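Local coordinates for precorrin-6Y C5,15-methyltransferase (Corynebacterium diphtheriae, PDB 3HM2), which probably transfers methyl groups from S-adenosyl-L-methionine to a precorrin in cobalamin biosynthesis, the chain being the C-terminal methyltransferase-like domain of the longer protein, at residues A[21-27]-A[121-125]; A[144-150]-A[169-175]; A[50-56]-A[77-83]. All coordinates share one frame; numbering follows the deposited sequence.

Contact 1: A[21-27]-A[121-125]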
loop_
_atom_site.group_PDB
_atom_site.type_symbol
_atom_site.label_atom_id
_atom_site.label_comp_id
_atom_site.label_asym_id
_atom_site.label_seq_id
_atom_site.Cartn_x
_atom_site.Cartn_y
_atom_site.Cartn_z
ATOM N N LEU A 21 -12.493 16.156 -10.195
ATOM C CA LEU A 21 -13.305 16.671 -11.291
ATOM C C LEU A 21 -13.281 18.196 -11.324
ATOM O O LEU A 21 -13.445 18.806 -12.382
ATOM C CB LEU A 21 -14.745 16.170 -11.175
ATOM C CG LEU A 21 -14.961 14.673 -11.403
ATOM C CD1 LEU A 21 -16.258 14.213 -10.754
ATOM C CD2 LEU A 21 -14.956 14.348 -12.889
ATOM N N ALA A 22 -13.077 18.805 -10.162
ATOM C CA ALA A 22 -12.803 20.235 -10.082
ATOM C C ALA A 22 -13.974 21.050 -10.621
ATOM O O ALA A 22 -13.892 21.632 -11.703
ATOM C CB ALA A 22 -11.527 20.574 -10.837
ATOM N N PRO A 23 -15.062 21.088 -9.859
ATOM C CA PRO A 23 -16.301 21.725 -10.317
ATOM C C PRO A 23 -16.206 23.247 -10.271
ATOM O O PRO A 23 -15.773 23.808 -9.265
ATOM C CB PRO A 23 -17.337 21.233 -9.304
ATOM C CG PRO A 23 -16.809 19.923 -8.842
ATOM C CD PRO A 23 -15.312 20.063 -8.832
ATOM N N LYS A 24 -16.608 23.903 -11.356
ATOM C CA LYS A 24 -16.709 25.357 -11.377
ATOM C C LYS A 24 -17.966 25.811 -12.111
ATOM O O LYS A 24 -18.646 25.009 -12.752
ATOM C CB LYS A 24 -15.468 25.970 -12.032
ATOM C CG LYS A 24 -14.202 25.845 -11.200
ATOM C CD LYS A 24 -13.011 26.465 -11.911
ATOM C CE LYS A 24 -12.707 25.742 -13.213
ATOM N NZ LYS A 24 -12.376 26.690 -14.311
ATOM N N PRO A 25 -18.270 27.101 -12.012
ATOM C CA PRO A 25 -19.585 27.609 -12.386
ATOM C C PRO A 25 -19.898 27.431 -13.862
ATOM O O PRO A 25 -19.022 27.546 -14.754
ATOM C CB PRO A 25 -19.507 29.094 -12.012
ATOM C CG PRO A 25 -18.367 29.192 -11.015
ATOM C CD PRO A 25 -17.389 28.174 -11.507
ATOM N N HIS A 26 -21.187 27.168 -14.076
ATOM C CA HIS A 26 -21.807 26.970 -15.376
ATOM C C HIS A 26 -21.239 25.733 -16.071
ATOM O O HIS A 26 -21.170 25.656 -17.308
ATOM C CB HIS A 26 -21.707 28.233 -16.240
ATOM C CG HIS A 26 -21.411 29.494 -15.472
ATOM N ND1 HIS A 26 -22.386 30.409 -15.128
ATOM C CD2 HIS A 26 -20.236 30.016 -15.032
ATOM C CE1 HIS A 26 -21.828 31.424 -14.490
ATOM N NE2 HIS A 26 -20.525 31.208 -14.417
ATOM N N GLU A 27 -20.835 24.766 -15.251
ATOM C CA GLU A 27 -20.293 23.512 -15.745
ATOM C C GLU A 27 -21.309 22.368 -15.735
ATOM O O GLU A 27 -22.192 22.319 -14.897
ATOM C CB GLU A 27 -18.960 23.147 -15.052
ATOM C CG GLU A 27 -17.741 23.665 -15.845
ATOM C CD GLU A 27 -16.415 23.642 -15.076
ATOM O OE1 GLU A 27 -16.115 22.602 -14.453
ATOM O OE2 GLU A 27 -15.659 24.651 -15.128
ATOM N N GLY A 121 -11.306 20.406 -22.156
ATOM C CA GLY A 121 -12.265 19.852 -21.220
ATOM C C GLY A 121 -11.679 18.727 -20.390
ATOM O O GLY A 121 -10.592 18.228 -20.680
ATOM N N ARG A 122 -12.405 18.326 -19.350
ATOM C CA ARG A 122 -11.845 17.472 -18.309
ATOM C C ARG A 122 -12.596 16.148 -18.219
ATOM O O ARG A 122 -13.826 16.122 -18.177
ATOM C CB ARG A 122 -11.875 18.186 -16.957
ATOM C CG ARG A 122 -10.925 19.368 -16.857
ATOM C CD ARG A 122 -11.314 20.296 -15.719
ATOM N NE ARG A 122 -12.301 21.288 -16.136
ATOM C CZ ARG A 122 -13.248 21.779 -15.343
ATOM N NH1 ARG A 122 -13.341 21.369 -14.085
ATOM N NH2 ARG A 122 -14.104 22.679 -15.807
ATOM N N LEU A 123 -11.848 15.050 -18.191
ATOM C CA LEU A 123 -12.406 13.742 -17.790
ATOM C C LEU A 123 -11.606 13.005 -16.708
ATOM O O LEU A 123 -10.400 12.769 -16.862
ATOM C CB LEU A 123 -12.587 12.793 -18.979
ATOM C CG LEU A 123 -13.369 11.519 -18.626
ATOM C CD1 LEU A 123 -14.134 10.973 -19.856
ATOM C CD2 LEU A 123 -12.497 10.431 -17.971
ATOM N N VAL A 124 -12.305 12.601 -15.644
ATOM C CA VAL A 124 -11.719 11.799 -14.587
ATOM C C VAL A 124 -12.354 10.422 -14.578
ATOM O O VAL A 124 -13.566 10.302 -14.545
ATOM C CB VAL A 124 -11.934 12.493 -13.272
ATOM C CG1 VAL A 124 -10.852 12.091 -12.275
ATOM C CG2 VAL A 124 -11.893 13.991 -13.514
ATOM N N ALA A 125 -11.529 9.381 -14.661
ATOM C CA ALA A 125 -12.018 7.998 -14.705
ATOM C C ALA A 125 -11.493 7.117 -13.558
ATOM O O ALA A 125 -10.449 7.388 -12.983
ATOM C CB ALA A 125 -11.707 7.359 -16.060
#

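Contact 2: A[144-150]-A[169-175]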
loop_
_atom_site.group_PDB
_atom_site.type_symbol
_atom_site.label_atom_id
_atom_site.label_comp_id
_atom_site.label_asym_id
_atom_site.label_seq_id
_atom_site.Cartn_x
_atom_site.Cartn_y
_atom_site.Cartn_z
ATOM N N GLY A 144 -2.695 12.558 -22.969
ATOM C CA GLY A 144 -1.979 13.149 -21.854
ATOM C C GLY A 144 -2.566 12.755 -20.513
ATOM O O GLY A 144 -2.917 11.595 -20.295
ATOM N N GLY A 145 -2.673 13.725 -19.612
ATOM C CA GLY A 145 -3.171 13.472 -18.280
ATOM C C GLY A 145 -2.282 12.561 -17.445
ATOM O O GLY A 145 -1.173 12.163 -17.858
ATOM N N THR A 146 -2.805 12.204 -16.275
ATOM C CA THR A 146 -1.989 11.724 -15.171
ATOM C C THR A 146 -2.772 10.720 -14.333
ATOM O O THR A 146 -3.982 10.898 -14.135
ATOM C CB THR A 146 -1.552 12.935 -14.307
ATOM O OG1 THR A 146 -0.153 13.197 -14.499
ATOM C CG2 THR A 146 -1.842 12.702 -12.830
ATOM N N ILE A 147 -2.076 9.679 -13.845
ATOM C CA ILE A 147 -2.666 8.562 -13.079
ATOM C C ILE A 147 -2.110 8.404 -11.647
ATOM O O ILE A 147 -0.914 8.289 -11.464
ATOM C CB ILE A 147 -2.478 7.237 -13.830
ATOM C CG1 ILE A 147 -3.150 7.312 -15.204
ATOM C CG2 ILE A 147 -2.990 6.049 -13.003
ATOM C CD1 ILE A 147 -3.610 5.977 -15.746
ATOM N N SER A 148 -2.989 8.419 -10.644
ATOM C CA SER A 148 -2.634 8.152 -9.245
ATOM C C SER A 148 -3.470 6.972 -8.753
ATOM O O SER A 148 -4.318 6.460 -9.484
ATOM C CB SER A 148 -2.875 9.381 -8.366
ATOM O OG SER A 148 -4.252 9.598 -8.113
ATOM N N SER A 149 -3.235 6.503 -7.534
ATOM C CA SER A 149 -3.954 5.303 -7.078
ATOM C C SER A 149 -4.213 5.241 -5.575
ATOM O O SER A 149 -3.408 5.723 -4.777
ATOM C CB SER A 149 -3.266 4.019 -7.568
ATOM O OG SER A 149 -1.993 3.831 -6.966
ATOM N N PHE A 150 -5.341 4.642 -5.196
ATOM C CA PHE A 150 -5.765 4.679 -3.798
ATOM C C PHE A 150 -6.013 3.303 -3.163
ATOM O O PHE A 150 -6.832 2.526 -3.644
ATOM C CB PHE A 150 -6.994 5.577 -3.657
ATOM C CG PHE A 150 -6.936 6.806 -4.526
ATOM C CD1 PHE A 150 -7.672 6.878 -5.706
ATOM C CD2 PHE A 150 -6.129 7.884 -4.176
ATOM C CE1 PHE A 150 -7.615 8.004 -6.511
ATOM C CE2 PHE A 150 -6.065 9.022 -4.982
ATOM C CZ PHE A 150 -6.808 9.079 -6.154
ATOM N N PRO A 169 -7.387 -1.642 -4.531
ATOM C CA PRO A 169 -7.012 -0.304 -4.990
ATOM C C PRO A 169 -7.964 0.213 -6.052
ATOM O O PRO A 169 -8.866 -0.487 -6.506
ATOM C CB PRO A 169 -5.615 -0.509 -5.590
ATOM C CG PRO A 169 -5.134 -1.775 -5.010
ATOM C CD PRO A 169 -6.356 -2.634 -4.872
ATOM N N VAL A 170 -7.747 1.464 -6.436
ATOM C CA VAL A 170 -8.623 2.167 -7.340
ATOM C C VAL A 170 -7.723 3.068 -8.134
ATOM O O VAL A 170 -6.872 3.757 -7.566
ATOM C CB VAL A 170 -9.630 3.019 -6.571
ATOM C CG1 VAL A 170 -10.296 4.023 -7.502
ATOM C CG2 VAL A 170 -10.655 2.122 -5.870
ATOM N N HIS A 171 -7.876 3.034 -9.451
ATOM C CA HIS A 171 -7.044 3.863 -10.302
ATOM C C HIS A 171 -7.867 4.971 -10.877
ATOM O O HIS A 171 -9.050 4.803 -11.198
ATOM C CB HIS A 171 -6.301 3.039 -11.365
ATOM C CG HIS A 171 -5.250 2.154 -10.774
ATOM N ND1 HIS A 171 -5.557 1.007 -10.072
ATOM C CD2 HIS A 171 -3.905 2.294 -10.703
ATOM C CE1 HIS A 171 -4.444 0.467 -9.617
ATOM N NE2 HIS A 171 -3.426 1.226 -9.993
ATOM N N GLN A 172 -7.231 6.131 -10.942
ATOM C CA GLN A 172 -7.924 7.331 -11.333
ATOM C C GLN A 172 -7.121 8.079 -12.347
ATOM O O GLN A 172 -5.975 8.468 -12.124
ATOM C CB GLN A 172 -8.232 8.231 -10.133
ATOM C CG GLN A 172 -9.421 9.117 -10.369
ATOM C CD GLN A 172 -9.913 9.752 -9.102
ATOM O OE1 GLN A 172 -9.367 10.765 -8.637
ATOM N NE2 GLN A 172 -10.960 9.169 -8.529
ATOM N N TRP A 173 -7.764 8.273 -13.480
ATOM C CA TRP A 173 -7.232 9.095 -14.533
ATOM C C TRP A 173 -7.991 10.423 -14.536
ATOM O O TRP A 173 -9.210 10.448 -14.658
ATOM C CB TRP A 173 -7.342 8.337 -15.864
ATOM C CG TRP A 173 -6.584 8.962 -16.962
ATOM C CD1 TRP A 173 -5.348 9.542 -16.884
ATOM C CD2 TRP A 173 -7.009 9.101 -18.310
ATOM N NE1 TRP A 173 -4.983 10.045 -18.106
ATOM C CE2 TRP A 173 -5.984 9.783 -19.004
ATOM C CE3 TRP A 173 -8.164 8.737 -19.000
ATOM C CZ2 TRP A 173 -6.076 10.094 -20.362
ATOM C CZ3 TRP A 173 -8.253 9.041 -20.349
ATOM C CH2 TRP A 173 -7.209 9.718 -21.015
ATOM N N THR A 174 -7.263 11.519 -14.328
ATOM C CA THR A 174 -7.796 12.847 -14.565
ATOM C C THR A 174 -7.012 13.586 -15.646
ATOM O O THR A 174 -5.780 13.563 -15.685
ATOM C CB THR A 174 -7.813 13.702 -13.326
ATOM O OG1 THR A 174 -8.489 14.920 -13.629
ATOM C CG2 THR A 174 -6.424 14.045 -12.926
ATOM N N VAL A 175 -7.735 14.267 -16.525
ATOM C CA VAL A 175 -7.105 14.885 -17.683
ATOM C C VAL A 175 -7.795 16.217 -18.126
ATOM O O VAL A 175 -8.923 16.537 -17.699
ATOM C CB VAL A 175 -6.973 13.814 -18.825
ATOM C CG1 VAL A 175 -8.353 13.271 -19.223
ATOM C CG2 VAL A 175 -6.167 14.335 -20.029
#

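Contact 3: A[50-56]-A[77-83]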
loop_
_atom_site.group_PDB
_atom_site.type_symbol
_atom_site.label_atom_id
_atom_site.label_comp_id
_atom_site.label_asym_id
_atom_site.label_seq_id
_atom_site.Cartn_x
_atom_site.Cartn_y
_atom_site.Cartn_z
ATOM N N THR A 50 -25.051 24.571 -11.384
ATOM C CA THR A 50 -24.473 23.502 -12.190
ATOM C C THR A 50 -25.544 22.522 -12.655
ATOM O O THR A 50 -26.538 22.299 -11.963
ATOM C CB THR A 50 -23.387 22.734 -11.413
ATOM O OG1 THR A 50 -23.958 22.163 -10.229
ATOM C CG2 THR A 50 -22.250 23.665 -11.026
ATOM N N THR A 51 -25.334 21.936 -13.829
ATOM C CA THR A 51 -26.170 20.838 -14.299
ATOM C C THR A 51 -25.343 19.579 -14.536
ATOM O O THR A 51 -24.239 19.641 -15.075
ATOM C CB THR A 51 -26.909 21.207 -15.599
ATOM O OG1 THR A 51 -26.004 21.128 -16.706
ATOM C CG2 THR A 51 -27.472 22.618 -15.508
ATOM N N ALA A 52 -25.887 18.435 -14.129
ATOM C CA ALA A 52 -25.223 17.154 -14.341
ATOM C C ALA A 52 -26.054 16.247 -15.242
ATOM O O ALA A 52 -27.282 16.332 -15.263
ATOM C CB ALA A 52 -24.946 16.474 -13.010
ATOM N N VAL A 53 -25.376 15.379 -15.986
ATOM C CA VAL A 53 -26.053 14.411 -16.847
ATOM C C VAL A 53 -25.687 12.964 -16.462
ATOM O O VAL A 53 -24.505 12.606 -16.256
ATOM C CB VAL A 53 -25.870 14.674 -18.372
ATOM C CG1 VAL A 53 -26.642 13.635 -19.176
ATOM C CG2 VAL A 53 -26.342 16.065 -18.747
ATOM N N CYS A 54 -26.746 12.158 -16.357
ATOM C CA CYS A 54 -26.692 10.782 -15.906
ATOM C C CYS A 54 -27.082 9.810 -17.025
ATOM O O CYS A 54 -27.933 10.113 -17.860
ATOM C CB CYS A 54 -27.618 10.627 -14.699
ATOM S SG CYS A 54 -26.891 11.208 -13.124
ATOM N N PHE A 55 -26.457 8.644 -17.037
ATOM C CA PHE A 55 -26.661 7.654 -18.094
ATOM C C PHE A 55 -26.812 6.255 -17.475
ATOM O O PHE A 55 -25.828 5.546 -17.247
ATOM C CB PHE A 55 -25.491 7.678 -19.109
ATOM C CG PHE A 55 -25.477 8.899 -20.042
ATOM C CD1 PHE A 55 -24.670 10.000 -19.773
ATOM C CD2 PHE A 55 -26.240 8.922 -21.197
ATOM C CE1 PHE A 55 -24.649 11.114 -20.632
ATOM C CE2 PHE A 55 -26.205 10.012 -22.056
ATOM C CZ PHE A 55 -25.414 11.110 -21.766
ATOM N N GLU A 56 -28.052 5.870 -17.198
ATOM C CA GLU A 56 -28.358 4.583 -16.576
ATOM C C GLU A 56 -29.253 3.730 -17.494
ATOM O O GLU A 56 -30.226 4.211 -18.066
ATOM C CB GLU A 56 -29.026 4.809 -15.207
ATOM C CG GLU A 56 -29.683 3.587 -14.569
ATOM C CD GLU A 56 -28.697 2.504 -14.189
ATOM O OE1 GLU A 56 -27.687 2.834 -13.531
ATOM O OE2 GLU A 56 -28.925 1.319 -14.546
ATOM N N ARG A 77 -31.606 20.344 -11.804
ATOM C CA ARG A 77 -30.331 20.567 -12.472
ATOM C C ARG A 77 -29.730 19.232 -12.881
ATOM O O ARG A 77 -28.565 19.141 -13.260
ATOM C CB ARG A 77 -29.372 21.336 -11.556
ATOM C CG ARG A 77 -30.084 22.225 -10.539
ATOM C CD ARG A 77 -29.153 23.244 -9.948
ATOM N NE ARG A 77 -27.761 22.785 -9.913
ATOM C CZ ARG A 77 -27.105 22.462 -8.808
ATOM N NH1 ARG A 77 -25.858 22.089 -8.889
ATOM N NH2 ARG A 77 -27.700 22.520 -7.618
ATOM N N ILE A 78 -30.530 18.180 -12.800
ATOM C CA ILE A 78 -30.070 16.876 -13.233
ATOM C C ILE A 78 -31.021 16.361 -14.299
ATOM O O ILE A 78 -32.233 16.481 -14.158
ATOM C CB ILE A 78 -30.012 15.878 -12.053
ATOM C CG1 ILE A 78 -29.075 14.714 -12.376
ATOM C CG2 ILE A 78 -31.381 15.365 -11.748
ATOM C CD1 ILE A 78 -28.619 13.948 -11.210
ATOM N N ALA A 79 -30.465 15.850 -15.392
ATOM C CA ALA A 79 -31.235 14.987 -16.282
ATOM C C ALA A 79 -30.751 13.553 -16.082
ATOM O O ALA A 79 -29.551 13.320 -15.978
ATOM C CB ALA A 79 -31.059 15.397 -17.710
ATOM N N VAL A 80 -31.684 12.609 -16.031
ATOM C CA VAL A 80 -31.341 11.193 -15.976
ATOM C C VAL A 80 -31.692 10.489 -17.282
ATOM O O VAL A 80 -32.852 10.155 -17.526
ATOM C CB VAL A 80 -32.058 10.484 -14.812
ATOM C CG1 VAL A 80 -31.396 9.146 -14.519
ATOM C CG2 VAL A 80 -32.062 11.368 -13.575
ATOM N N GLN A 81 -30.683 10.266 -18.118
ATOM C CA GLN A 81 -30.876 9.570 -19.384
ATOM C C GLN A 81 -30.619 8.073 -19.236
ATOM O O GLN A 81 -30.404 7.578 -18.130
ATOM C CB GLN A 81 -29.964 10.156 -20.463
ATOM C CG GLN A 81 -29.975 11.674 -20.528
ATOM C CD GLN A 81 -31.256 12.223 -21.127
ATOM O OE1 GLN A 81 -32.001 11.503 -21.792
ATOM N NE2 GLN A 81 -31.517 13.504 -20.894
ATOM N N GLN A 82 -30.642 7.360 -20.356
ATOM C CA GLN A 82 -30.305 5.942 -20.369
ATOM C C GLN A 82 -28.832 5.728 -20.700
ATOM O O GLN A 82 -28.029 6.658 -20.628
ATOM C CB GLN A 82 -31.184 5.192 -21.372
ATOM C CG GLN A 82 -32.669 5.236 -21.051
ATOM C CD GLN A 82 -33.532 4.829 -22.230
ATOM O OE1 GLN A 82 -34.143 5.672 -22.886
ATOM N NE2 GLN A 82 -33.585 3.531 -22.504
ATOM N N GLY A 83 -28.485 4.497 -21.062
ATOM C CA GLY A 83 -27.094 4.106 -21.195
ATOM C C GLY A 83 -26.427 4.733 -22.404
ATOM O O GLY A 83 -26.992 4.747 -23.498
#

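Contact 1: A[21-27]-A[121-125]
L21 and V124 bring the two backbones nearest, their CA atoms 6.1 Å apart, and from there the chains diverge until the CA atoms of E27 and G121 are 10.4 Å apart. At the near end the CD2 branch of L21 lies against CG2 of V124, an apolar contact modelled too close for its spacing to be trusted. R122 spans the wider end. Its CG sits beside the backbone N (chi1 -69°) and the chain bends at chi3, which carries the guanidinium to the carbonyls of L21 and A22, where the chain leaves helix 9-21. NH1 approaches both: A22 O, near the guanidinium plane, at a modelled 2.5 Å that is too short to be taken literally, and L21 O at 3.1 Å, a weak bond. NH2 faces E27 in a salt bridge whose exact spacing is doubtful; the carboxylate plane stands 77° from the guanidinium, so the ion pair is not a coplanar fork. K24 adds a long salt bridge, NZ to E27 OE2 at 4.0 Å, across a type II turn from K24 to E27. One cation thus serves carbonyls at a helix C-terminus as well as a carboxylate, and its charge, if placed as modelled, would probably favour an ionised E27.

Contact 2: A[144-150]-A[169-175]
S149 lays its CB over one face of the H171 imidazole, 3.9 Å from the ring centroid and 27° off the ring normal, a CH-pi contact. On the same face of the sheet I147 meets W173: CG1 of I147 lies 3.6 Å from CD1 of the indole, and the two side chains cross at a slant. The indole has CG anti to its own backbone N (chi1 -168°), which sets the NE1 edge beside G144; NE1 gives a weak hydrogen bond of 3.4 Å to G144 O, which lies at the indole edge near the ring plane. L136 of helix 130-143 packs on I147, H171 and W173. These strands, 146-157 and 162-176, form an antiparallel hairpin at the edge of this chain's own sheet, with T146-T174 and S148-Q172 as hydrogen-bonded pairs and I147-W173 and S149-H171 as non-hydrogen-bonded ones. Both T146-T174 bonds and S148 N to Q172 O are weak, at 3.3 Å, whereas F150 N bonds to V170 O at 3.0 Å with the donor in the carbonyl plane. On the face carrying F150 and Q172, the phenyl edge meets the glutamine: CE1 of F150 is 3.7 Å from CB of Q172, and ring and amide planes stand 64° apart. The amide NE2 bonds to N126 OD1. Through S148, S149 and F150 the sheet continues antiparallel into a strand of a second subunit, whose H12 meets the F150 ring.

Contact 3: A[50-56]-A[77-83]
R77 folds over the start of strand 50-55 by a chi1 of -27° and a bend at chi3, both unusual values, while T50 holds OG1 between its backbone N and carbonyl carbon. Together these torsions direct the guanidinium edge at T50: NE points to T50 O and NH1 to T50 OG1, both modelled as very short hydrogen bonds whose lengths are doubtful. NH1 also bonds to L44 O, and T50 OG1 to T47 O, so this end is tied to the region of helix 38-44. Beyond it the strands run parallel, their axes inclined by 16°, in a bonded series opened by A52 N to R77 O at 2.9 Å. Helix 59-70 links the two strands as a beta-alpha-beta crossover, consistent with the Rossmann-like fold of AdoMet methyltransferases. On one face C54 places SG 3.8 Å from CD1 of I78. The other face holds V53, F55 and Q81; F55 and Q81 lie side by side, with ring CD2 4.0 Å from Q81 CB. At the carboxyl end E56 N reaches Q81 O at 3.1 Å and 172°, though from above the carbonyl plane. The E56 carboxylate turns to S58 N through OE2. Its side chain is about 8 Å from that of E60, and that of Q82 about 7 Å from that of E59, respectively magnesium and calcium ligands seen in a crystal structure of this protein; neither metal is bound to this chain.

In the fold
All three contacts reach one mixed sheet, ordered 78-81, 50-55, 27-32, 97-100, 122-127, 162-176, 146-157. Contact 3 pairs the strands at one end and contact 2 those at the other, their centres about 24 Å apart on opposite sides of the chain's centre. Contact 1 lies between, about 15 Å from each by centres. It meets contact 2 through a probable hydrogen bond of 2.6 Å from A125 N to W173 O, and contact 3 by packing of E27 and K24 on T50. Along the chain, contact 3 is nested within the loop closed by contact 1, and contact 2 follows. This order, with one antiparallel strand, is that of class I AdoMet methyltransferases; the terminal hairpin completes the sheet and continues it into another subunit.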